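Putative glutathionylspermidine synthase (PDB 3N6X) is a putative ligase of the circularly permuted ATP-grasp type 2 family, probably joining glutathione and spermidine or related substrates at the expense of ATP. Local coordinates at residues Ile273-Phe287 and Ser291-Arg303. Sequence-based numbering, arbitrary orientation.
With SO4 (sulfate ion), chain C.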
ATOM      1  N   ILE A 273     -16.790  -5.304  10.830  1.00 26.70           N
ATOM      2  CA  ILE A 273     -16.422  -6.099   9.654  1.00 26.58           C
ATOM      3  C   ILE A 273     -15.191  -5.490   8.997  1.00 30.52           C
ATOM      4  O   ILE A 273     -15.230  -4.336   8.539  1.00 29.13           O
ATOM      5  CB  ILE A 273     -17.590  -6.213   8.627  1.00 28.97           C
ATOM      6  CG1 ILE A 273     -18.798  -6.962   9.215  1.00 28.30           C
ATOM      7  CG2 ILE A 273     -17.104  -6.867   7.321  1.00 29.44           C
ATOM      8  CD1 ILE A 273     -20.142  -6.662   8.472  1.00 27.64           C
ATOM      9  N   TYR A 274     -14.104  -6.253   8.951  1.00 26.66           N
ATOM     10  CA  TYR A 274     -12.918  -5.860   8.228  1.00 25.92           C
ATOM     11  C   TYR A 274     -13.193  -6.290   6.802  1.00 30.48           C
ATOM     12  O   TYR A 274     -13.186  -7.485   6.506  1.00 27.74           O
ATOM     13  CB  TYR A 274     -11.676  -6.560   8.831  1.00 26.72           C
ATOM     14  CG  TYR A 274     -10.383  -6.427   8.046  1.00 27.11           C
ATOM     15  CD1 TYR A 274     -10.137  -5.311   7.248  1.00 29.13           C
ATOM     16  CD2 TYR A 274      -9.354  -7.348   8.207  1.00 27.31           C
ATOM     17  CE1 TYR A 274      -8.955  -5.191   6.517  1.00 29.69           C
ATOM     18  CE2 TYR A 274      -8.152  -7.222   7.506  1.00 27.99           C
ATOM     19  CZ  TYR A 274      -7.961  -6.148   6.653  1.00 36.14           C
ATOM     20  OH  TYR A 274      -6.780  -6.027   5.951  1.00 35.22           O
ATOM     21  N   ARG A 275     -13.637  -5.340   5.959  1.00 31.70           N
ATOM     22  CA  ARG A 275     -14.050  -5.697   4.598  1.00 32.67           C
ATOM     23  C   ARG A 275     -12.904  -5.767   3.609  1.00 36.58           C
ATOM     24  O   ARG A 275     -12.128  -4.815   3.480  1.00 36.14           O
ATOM     25  CB  ARG A 275     -15.221  -4.806   4.078  1.00 33.93           C
ATOM     26  CG  ARG A 275     -14.919  -3.321   3.993  1.00 41.43           C
ATOM     27  CD  ARG A 275     -15.422  -2.707   2.700  1.00 44.89           C
ATOM     28  NE  ARG A 275     -15.028  -1.300   2.586  1.00 43.90           N
ATOM     29  CZ  ARG A 275     -14.218  -0.826   1.639  1.00 62.09           C
ATOM     30  NH1 ARG A 275     -13.752  -1.631   0.691  1.00 45.28           N
ATOM     31  NH2 ARG A 275     -13.889   0.462   1.620  1.00 51.70           N
ATOM     32  N   ARG A 276     -12.778  -6.908   2.926  1.00 32.29           N
ATOM     33  CA  ARG A 276     -11.787  -7.064   1.870  1.00 31.50           C
ATOM     34  C   ARG A 276     -12.510  -7.234   0.527  1.00 35.25           C
ATOM     35  O   ARG A 276     -12.032  -7.914  -0.379  1.00 35.63           O
ATOM     36  CB  ARG A 276     -10.792  -8.205   2.184  1.00 29.02           C
ATOM     37  CG  ARG A 276      -9.857  -7.901   3.383  1.00 29.06           C
ATOM     38  CD  ARG A 276      -8.885  -6.734   3.134  1.00 32.51           C
ATOM     39  NE  ARG A 276      -7.927  -7.034   2.064  1.00 32.96           N
ATOM     40  CZ  ARG A 276      -6.700  -7.496   2.269  1.00 41.38           C
ATOM     41  NH1 ARG A 276      -6.245  -7.664   3.506  1.00 31.60           N
ATOM     42  NH2 ARG A 276      -5.913  -7.786   1.242  1.00 26.08           N
ATOM     43  N   ILE A 277     -13.672  -6.598   0.424  1.00 32.46           N
ATOM     44  CA  ILE A 277     -14.511  -6.557  -0.775  1.00 33.50           C
ATOM     45  C   ILE A 277     -14.687  -5.078  -1.157  1.00 40.31           C
ATOM     46  O   ILE A 277     -14.754  -4.235  -0.264  1.00 40.60           O
ATOM     47  CB  ILE A 277     -15.890  -7.242  -0.483  1.00 36.35           C
ATOM     48  CG1 ILE A 277     -15.710  -8.740  -0.160  1.00 36.40           C
ATOM     49  CG2 ILE A 277     -16.859  -7.043  -1.627  1.00 38.21           C
ATOM     50  CD1 ILE A 277     -16.972  -9.516   0.014  1.00 44.48           C
ATOM     51  N   ASP A 278     -14.752  -4.757  -2.469  1.00 37.91           N
ATOM     52  CA  ASP A 278     -14.970  -3.372  -2.913  1.00 38.05           C
ATOM     53  C   ASP A 278     -16.360  -2.899  -2.532  1.00 41.70           C
ATOM     54  O   ASP A 278     -17.292  -3.710  -2.497  1.00 40.81           O
ATOM     55  CB  ASP A 278     -14.788  -3.257  -4.430  1.00 41.04           C
ATOM     56  CG  ASP A 278     -13.349  -3.352  -4.897  1.00 62.78           C
ATOM     57  OD1 ASP A 278     -12.462  -2.750  -4.231  1.00 65.00           O
ATOM     58  OD2 ASP A 278     -13.113  -3.955  -5.968  1.00 72.70           O
ATOM     59  N   ASP A 279     -16.514  -1.575  -2.267  1.00 39.62           N
ATOM     60  CA  ASP A 279     -17.808  -0.927  -1.954  1.00 41.05           C
ATOM     61  C   ASP A 279     -18.916  -1.440  -2.834  1.00 46.15           C
ATOM     62  O   ASP A 279     -19.979  -1.784  -2.349  1.00 46.96           O
ATOM     63  CB  ASP A 279     -17.709   0.603  -2.175  1.00 44.00           C
ATOM     64  CG  ASP A 279     -16.965   1.347  -1.111  1.00 51.89           C
ATOM     65  OD1 ASP A 279     -16.612   0.724  -0.091  1.00 53.37           O
ATOM     66  OD2 ASP A 279     -16.761   2.565  -1.279  1.00 54.52           O
ATOM     67  N   ASP A 280     -18.686  -1.415  -4.144  1.00 43.99           N
ATOM     68  CA  ASP A 280     -19.649  -1.787  -5.175  1.00 44.23           C
ATOM     69  C   ASP A 280     -20.304  -3.134  -4.952  1.00 43.78           C
ATOM     70  O   ASP A 280     -21.408  -3.352  -5.440  1.00 43.51           O
ATOM     71  CB  ASP A 280     -18.956  -1.787  -6.545  1.00 47.39           C
ATOM     72  CG  ASP A 280     -18.966  -0.457  -7.233  1.00 71.59           C
ATOM     73  OD1 ASP A 280     -19.925   0.313  -7.017  1.00 75.17           O
ATOM     74  OD2 ASP A 280     -18.055  -0.211  -8.055  1.00 84.21           O
ATOM     75  N   PHE A 281     -19.608  -4.058  -4.276  1.00 37.46           N
ATOM     76  CA  PHE A 281     -20.060  -5.444  -4.123  1.00 35.92           C
ATOM     77  C   PHE A 281     -20.596  -5.823  -2.738  1.00 40.83           C
ATOM     78  O   PHE A 281     -20.978  -6.977  -2.550  1.00 40.99           O
ATOM     79  CB  PHE A 281     -18.928  -6.396  -4.513  1.00 36.84           C
ATOM     80  CG  PHE A 281     -18.658  -6.461  -5.993  1.00 37.98           C
ATOM     81  CD1 PHE A 281     -17.838  -5.523  -6.608  1.00 40.70           C
ATOM     82  CD2 PHE A 281     -19.192  -7.485  -6.769  1.00 39.87           C
ATOM     83  CE1 PHE A 281     -17.579  -5.590  -7.978  1.00 42.03           C
ATOM     84  CE2 PHE A 281     -18.936  -7.549  -8.138  1.00 42.91           C
ATOM     85  CZ  PHE A 281     -18.137  -6.597  -8.736  1.00 41.49           C
ATOM     86  N   ILE A 282     -20.625  -4.881  -1.774  1.00 37.96           N
ATOM     87  CA  ILE A 282     -21.003  -5.205  -0.390  1.00 38.71           C
ATOM     88  C   ILE A 282     -22.497  -5.342  -0.110  1.00 41.27           C
ATOM     89  O   ILE A 282     -22.857  -5.935   0.906  1.00 40.35           O
ATOM     90  CB  ILE A 282     -20.314  -4.293   0.668  1.00 42.79           C
ATOM     91  CG1 ILE A 282     -20.742  -2.826   0.537  1.00 42.75           C
ATOM     92  CG2 ILE A 282     -18.799  -4.466   0.679  1.00 46.16           C
ATOM     93  CD1 ILE A 282     -21.275  -2.255   1.781  1.00 52.05           C
ATOM     94  N   ASP A 283     -23.355  -4.694  -0.905  1.00 36.46           N
ATOM     95  CA  ASP A 283     -24.788  -4.681  -0.611  1.00 34.96           C
ATOM     96  C   ASP A 283     -25.619  -4.561  -1.896  1.00 38.69           C
ATOM     97  O   ASP A 283     -25.759  -3.457  -2.452  1.00 37.21           O
ATOM     98  CB  ASP A 283     -25.132  -3.547   0.404  1.00 35.20           C
ATOM     99  CG  ASP A 283     -26.594  -3.480   0.849  1.00 38.31           C
ATOM    100  OD1 ASP A 283     -27.399  -4.324   0.391  1.00 37.73           O
ATOM    101  OD2 ASP A 283     -26.936  -2.562   1.640  1.00 36.66           O
ATOM    102  N   PRO A 284     -26.233  -5.691  -2.346  1.00 34.81           N
ATOM    103  CA  PRO A 284     -27.022  -5.649  -3.591  1.00 34.56           C
ATOM    104  C   PRO A 284     -28.292  -4.787  -3.537  1.00 38.10           C
ATOM    105  O   PRO A 284     -28.836  -4.472  -4.577  1.00 38.68           O
ATOM    106  CB  PRO A 284     -27.316  -7.125  -3.888  1.00 36.15           C
ATOM    107  CG  PRO A 284     -27.098  -7.839  -2.628  1.00 40.02           C
ATOM    108  CD  PRO A 284     -26.130  -7.064  -1.807  1.00 35.76           C
ATOM    109  N   LEU A 285     -28.713  -4.351  -2.350  1.00 34.83           N
ATOM    110  CA  LEU A 285     -29.878  -3.478  -2.212  1.00 35.00           C
ATOM    111  C   LEU A 285     -29.506  -2.003  -2.357  1.00 40.31           C
ATOM    112  O   LEU A 285     -30.396  -1.154  -2.387  1.00 41.46           O
ATOM    113  CB  LEU A 285     -30.577  -3.690  -0.842  1.00 35.04           C
ATOM    114  CG  LEU A 285     -31.044  -5.113  -0.502  1.00 38.97           C
ATOM    115  CD1 LEU A 285     -31.728  -5.137   0.848  1.00 38.49           C
ATOM    116  CD2 LEU A 285     -31.978  -5.671  -1.583  1.00 40.30           C
ATOM    117  N   SER A 286     -28.208  -1.688  -2.402  1.00 36.71           N
ATOM    118  CA  SER A 286     -27.767  -0.289  -2.459  1.00 36.81           C
ATOM    119  C   SER A 286     -26.789  -0.012  -3.580  1.00 41.65           C
ATOM    120  O   SER A 286     -26.718   1.118  -4.063  1.00 42.06           O
ATOM    121  CB  SER A 286     -27.153   0.125  -1.126  1.00 38.98           C
ATOM    122  OG  SER A 286     -28.123   0.099  -0.091  1.00 46.66           O
ATOM    123  N   PHE A 287     -25.981  -1.009  -3.947  1.00 38.39           N
ATOM    124  CA  PHE A 287     -24.975  -0.855  -4.989  1.00 38.36           C
ATOM    125  C   PHE A 287     -25.261  -1.836  -6.119  1.00 43.55           C
ATOM    126  O   PHE A 287     -26.420  -1.952  -6.502  1.00 44.48           O
ATOM    127  CB  PHE A 287     -23.558  -0.998  -4.397  1.00 39.83           C
ATOM    128  CG  PHE A 287     -23.253   0.038  -3.329  1.00 41.19           C
ATOM    129  CD1 PHE A 287     -23.335   1.400  -3.610  1.00 44.18           C
ATOM    130  CD2 PHE A 287     -22.923  -0.348  -2.035  1.00 43.64           C
ATOM    131  CE1 PHE A 287     -23.062   2.357  -2.622  1.00 45.35           C
ATOM    132  CE2 PHE A 287     -22.654   0.610  -1.045  1.00 46.31           C
ATOM    133  CZ  PHE A 287     -22.713   1.954  -1.349  1.00 44.41           C
ATOM    134  N   SER A 291     -24.451  -8.466  -7.473  1.00 43.50           N
ATOM    135  CA  SER A 291     -23.394  -8.968  -6.589  1.00 43.14           C
ATOM    136  C   SER A 291     -23.846 -10.138  -5.713  1.00 48.17           C
ATOM    137  O   SER A 291     -24.933 -10.108  -5.134  1.00 47.65           O
ATOM    138  CB  SER A 291     -22.836  -7.848  -5.717  1.00 44.56           C
ATOM    139  OG  SER A 291     -21.889  -8.353  -4.787  1.00 47.39           O
HETATM  140  N   MSE A 292     -22.995 -11.158  -5.610  1.00 45.47           N
HETATM  141  CA  MSE A 292     -23.225 -12.306  -4.740  1.00 45.59           C
HETATM  142  C   MSE A 292     -22.171 -12.345  -3.630  1.00 45.97           C
HETATM  143  O   MSE A 292     -22.103 -13.319  -2.869  1.00 45.28           O
HETATM  144  CB  MSE A 292     -23.182 -13.584  -5.546  1.00 48.77           C
HETATM  145  CG  MSE A 292     -24.428 -13.824  -6.334  1.00 57.47           C
HETATM  146 SE   MSE A 292     -24.190 -15.414  -7.349  0.75 67.66          SE
HETATM  147  CE  MSE A 292     -26.013 -15.558  -8.130  1.00 64.73           C
ATOM    148  N   LEU A 293     -21.347 -11.275  -3.535  1.00 40.05           N
ATOM    149  CA  LEU A 293     -20.264 -11.181  -2.555  1.00 38.00           C
ATOM    150  C   LEU A 293     -20.703 -10.512  -1.281  1.00 39.95           C
ATOM    151  O   LEU A 293     -20.061 -10.682  -0.246  1.00 40.33           O
ATOM    152  CB  LEU A 293     -19.071 -10.398  -3.145  1.00 37.50           C
ATOM    153  CG  LEU A 293     -18.496 -10.890  -4.459  1.00 41.17           C
ATOM    154  CD1 LEU A 293     -17.293 -10.081  -4.834  1.00 40.50           C
ATOM    155  CD2 LEU A 293     -18.154 -12.389  -4.395  1.00 43.29           C
ATOM    156  N   GLY A 294     -21.759  -9.718  -1.366  1.00 34.36           N
ATOM    157  CA  GLY A 294     -22.186  -8.876  -0.264  1.00 32.67           C
ATOM    158  C   GLY A 294     -23.283  -9.405   0.619  1.00 34.10           C
ATOM    159  O   GLY A 294     -23.570 -10.608   0.643  1.00 33.36           O
ATOM    160  N   VAL A 295     -23.857  -8.494   1.407  1.00 28.47           N
ATOM    161  CA  VAL A 295     -24.852  -8.774   2.417  1.00 27.31           C
ATOM    162  C   VAL A 295     -26.004  -7.794   2.206  1.00 32.83           C
ATOM    163  O   VAL A 295     -25.831  -6.591   2.434  1.00 33.13           O
ATOM    164  CB  VAL A 295     -24.224  -8.620   3.854  1.00 29.93           C
ATOM    165  CG1 VAL A 295     -25.209  -9.046   4.948  1.00 28.85           C
ATOM    166  CG2 VAL A 295     -22.902  -9.393   3.978  1.00 29.36           C
ATOM    167  N   PRO A 296     -27.198  -8.267   1.778  1.00 29.38           N
ATOM    168  CA  PRO A 296     -28.317  -7.325   1.558  1.00 28.22           C
ATOM    169  C   PRO A 296     -28.688  -6.517   2.804  1.00 32.85           C
ATOM    170  O   PRO A 296     -28.887  -7.083   3.878  1.00 32.69           O
ATOM    171  CB  PRO A 296     -29.459  -8.237   1.090  1.00 29.60           C
ATOM    172  CG  PRO A 296     -28.761  -9.445   0.511  1.00 33.35           C
ATOM    173  CD  PRO A 296     -27.567  -9.649   1.391  1.00 29.64           C
ATOM    174  N   GLY A 297     -28.745  -5.193   2.648  1.00 30.42           N
ATOM    175  CA  GLY A 297     -29.101  -4.268   3.723  1.00 29.59           C
ATOM    176  C   GLY A 297     -27.945  -3.818   4.597  1.00 33.37           C
ATOM    177  O   GLY A 297     -28.138  -3.004   5.502  1.00 33.65           O
ATOM    178  N   LEU A 298     -26.727  -4.326   4.327  1.00 30.47           N
ATOM    179  CA  LEU A 298     -25.529  -3.994   5.107  1.00 31.12           C
ATOM    180  C   LEU A 298     -25.273  -2.482   5.195  1.00 37.53           C
ATOM    181  O   LEU A 298     -24.992  -1.972   6.286  1.00 38.46           O
ATOM    182  CB  LEU A 298     -24.297  -4.717   4.533  1.00 31.09           C
ATOM    183  CG  LEU A 298     -22.960  -4.469   5.244  1.00 34.95           C
ATOM    184  CD1 LEU A 298     -23.028  -4.881   6.702  1.00 35.15           C
ATOM    185  CD2 LEU A 298     -21.827  -5.192   4.533  1.00 35.03           C
ATOM    186  N   LEU A 299     -25.364  -1.768   4.056  1.00 33.55           N
ATOM    187  CA  LEU A 299     -25.139  -0.330   4.038  1.00 34.06           C
ATOM    188  C   LEU A 299     -26.064   0.426   4.998  1.00 37.36           C
ATOM    189  O   LEU A 299     -25.596   1.304   5.728  1.00 36.92           O
ATOM    190  CB  LEU A 299     -25.238   0.235   2.608  1.00 34.57           C
ATOM    191  CG  LEU A 299     -24.947   1.745   2.484  1.00 38.78           C
ATOM    192  CD1 LEU A 299     -23.478   2.070   2.852  1.00 37.30           C
ATOM    193  CD2 LEU A 299     -25.308   2.250   1.114  1.00 41.07           C
ATOM    194  N   SER A 300     -27.361   0.046   5.042  1.00 33.91           N
ATOM    195  CA  SER A 300     -28.347   0.654   5.952  1.00 33.62           C
ATOM    196  C   SER A 300     -27.969   0.482   7.444  1.00 36.75           C
ATOM    197  O   SER A 300     -28.138   1.421   8.226  1.00 37.26           O
ATOM    198  CB  SER A 300     -29.742   0.088   5.687  1.00 37.44           C
ATOM    199  OG  SER A 300     -30.674   0.515   6.669  1.00 45.51           O
ATOM    200  N   VAL A 301     -27.473  -0.717   7.834  1.00 31.70           N
ATOM    201  CA  VAL A 301     -27.044  -0.996   9.228  1.00 31.04           C
ATOM    202  C   VAL A 301     -25.843  -0.092   9.598  1.00 34.52           C
ATOM    203  O   VAL A 301     -25.784   0.452  10.701  1.00 34.88           O
ATOM    204  CB  VAL A 301     -26.706  -2.512   9.435  1.00 34.14           C
ATOM    205  CG1 VAL A 301     -26.287  -2.798  10.871  1.00 33.17           C
ATOM    206  CG2 VAL A 301     -27.886  -3.389   9.042  1.00 33.90           C
ATOM    207  N   TYR A 302     -24.898   0.039   8.675  1.00 30.08           N
ATOM    208  CA  TYR A 302     -23.709   0.858   8.835  1.00 28.97           C
ATOM    209  C   TYR A 302     -24.093   2.340   8.950  1.00 33.61           C
ATOM    210  O   TYR A 302     -23.660   3.011   9.886  1.00 33.00           O
ATOM    211  CB  TYR A 302     -22.755   0.619   7.648  1.00 28.96           C
ATOM    212  CG  TYR A 302     -21.491   1.453   7.677  1.00 30.41           C
ATOM    213  CD1 TYR A 302     -20.710   1.536   8.835  1.00 31.96           C
ATOM    214  CD2 TYR A 302     -21.017   2.077   6.523  1.00 30.39           C
ATOM    215  CE1 TYR A 302     -19.518   2.257   8.852  1.00 32.18           C
ATOM    216  CE2 TYR A 302     -19.807   2.769   6.520  1.00 30.94           C
ATOM    217  CZ  TYR A 302     -19.064   2.864   7.688  1.00 39.43           C
ATOM    218  OH  TYR A 302     -17.880   3.543   7.686  1.00 39.06           O
ATOM    219  N   ARG A 303     -24.957   2.827   8.031  1.00 31.26           N
ATOM    220  CA  ARG A 303     -25.437   4.218   8.039  1.00 31.95           C
ATOM    221  C   ARG A 303     -26.205   4.544   9.325  1.00 36.77           C
ATOM    222  O   ARG A 303     -26.165   5.688   9.770  1.00 37.35           O
ATOM    223  CB  ARG A 303     -26.333   4.492   6.813  1.00 33.33           C
ATOM    224  CG  ARG A 303     -25.569   4.667   5.486  1.00 39.06           C
ATOM    225  CD  ARG A 303     -26.502   4.790   4.275  1.00 45.91           C
ATOM    226  NE  ARG A 303     -27.751   5.502   4.591  1.00 56.88           N
ATOM    227  CZ  ARG A 303     -27.889   6.826   4.571  1.00 72.38           C
ATOM    228  NH1 ARG A 303     -26.869   7.603   4.236  1.00 61.74           N
ATOM    229  NH2 ARG A 303     -29.046   7.381   4.902  1.00 63.72           N
TER
HETATM  230  S   SO4 C 475     -31.370   3.971   5.378  1.00 82.50           S
HETATM  231  O1  SO4 C 475     -29.975   3.539   5.224  1.00 86.71           O
HETATM  232  O2  SO4 C 475     -31.446   5.087   6.335  1.00 87.15           O
HETATM  233  O3  SO4 C 475     -31.891   4.410   4.071  1.00 88.20           O
HETATM  234  O4  SO4 C 475     -32.186   2.842   5.884  1.00 88.18           O
HETATM  235  O   HOH W   1     -28.841  -1.117   2.423  1.00 42.84           O
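The carboxylate of D283 plugs the amino-terminal end of helix 298-303, its two oxygens dividing the work. OD1 takes the backbone N-H of G297 at 2.8 Å and, from the opposite face of the carboxylate plane, that of L285, which closes an Asx turn. OD2 accepts from L299 N at 3.0 Å on its anti side, 35° out of plane; a water close to OD2, at a distance too short to be trusted, also meets S286 OG and S300 N. CG stands anti to the backbone N (chi1 -177°), which carries both oxygens across to the helix; the first-turn N-H groups would be expected to favour its negative charge. An asparagine here, with no charge and an NH2 in place of one oxygen, would probably leave at least one of these N-H groups without its acceptor and the helix end without its compensating charge.

Next to D283, I282 O receives V295 N in a nearly straight bond (171°), and G294 CA packs against the same carbonyl at 3.2 Å. A side chain at G294 would run into the backbone of F281 and I282. S291 OG donates to F281 O at 2.8 Å while accepting from L293 N in an ST turn; it also lies at the edge of the F281 ring, beside which L293 runs in the same direction. P284 meets P296 through their CG atoms, and L285 brings CG and CD1 against P296 CB. L299 rests CD2 against both S286 CB and F287 CZ, 3.6 Å from each.

Deeper in, L298 spreads its methyls, CD1 to I273 and CD2 to I282. The loop 276-287 thus packs against the amino-terminal end of helix 298-303 in the beta-alpha-beta unit of strands 268-275 and 308-310, where I273, I282 and L298 all touch L309, and I273 also reaches L223 of the adjoining strand 220-223.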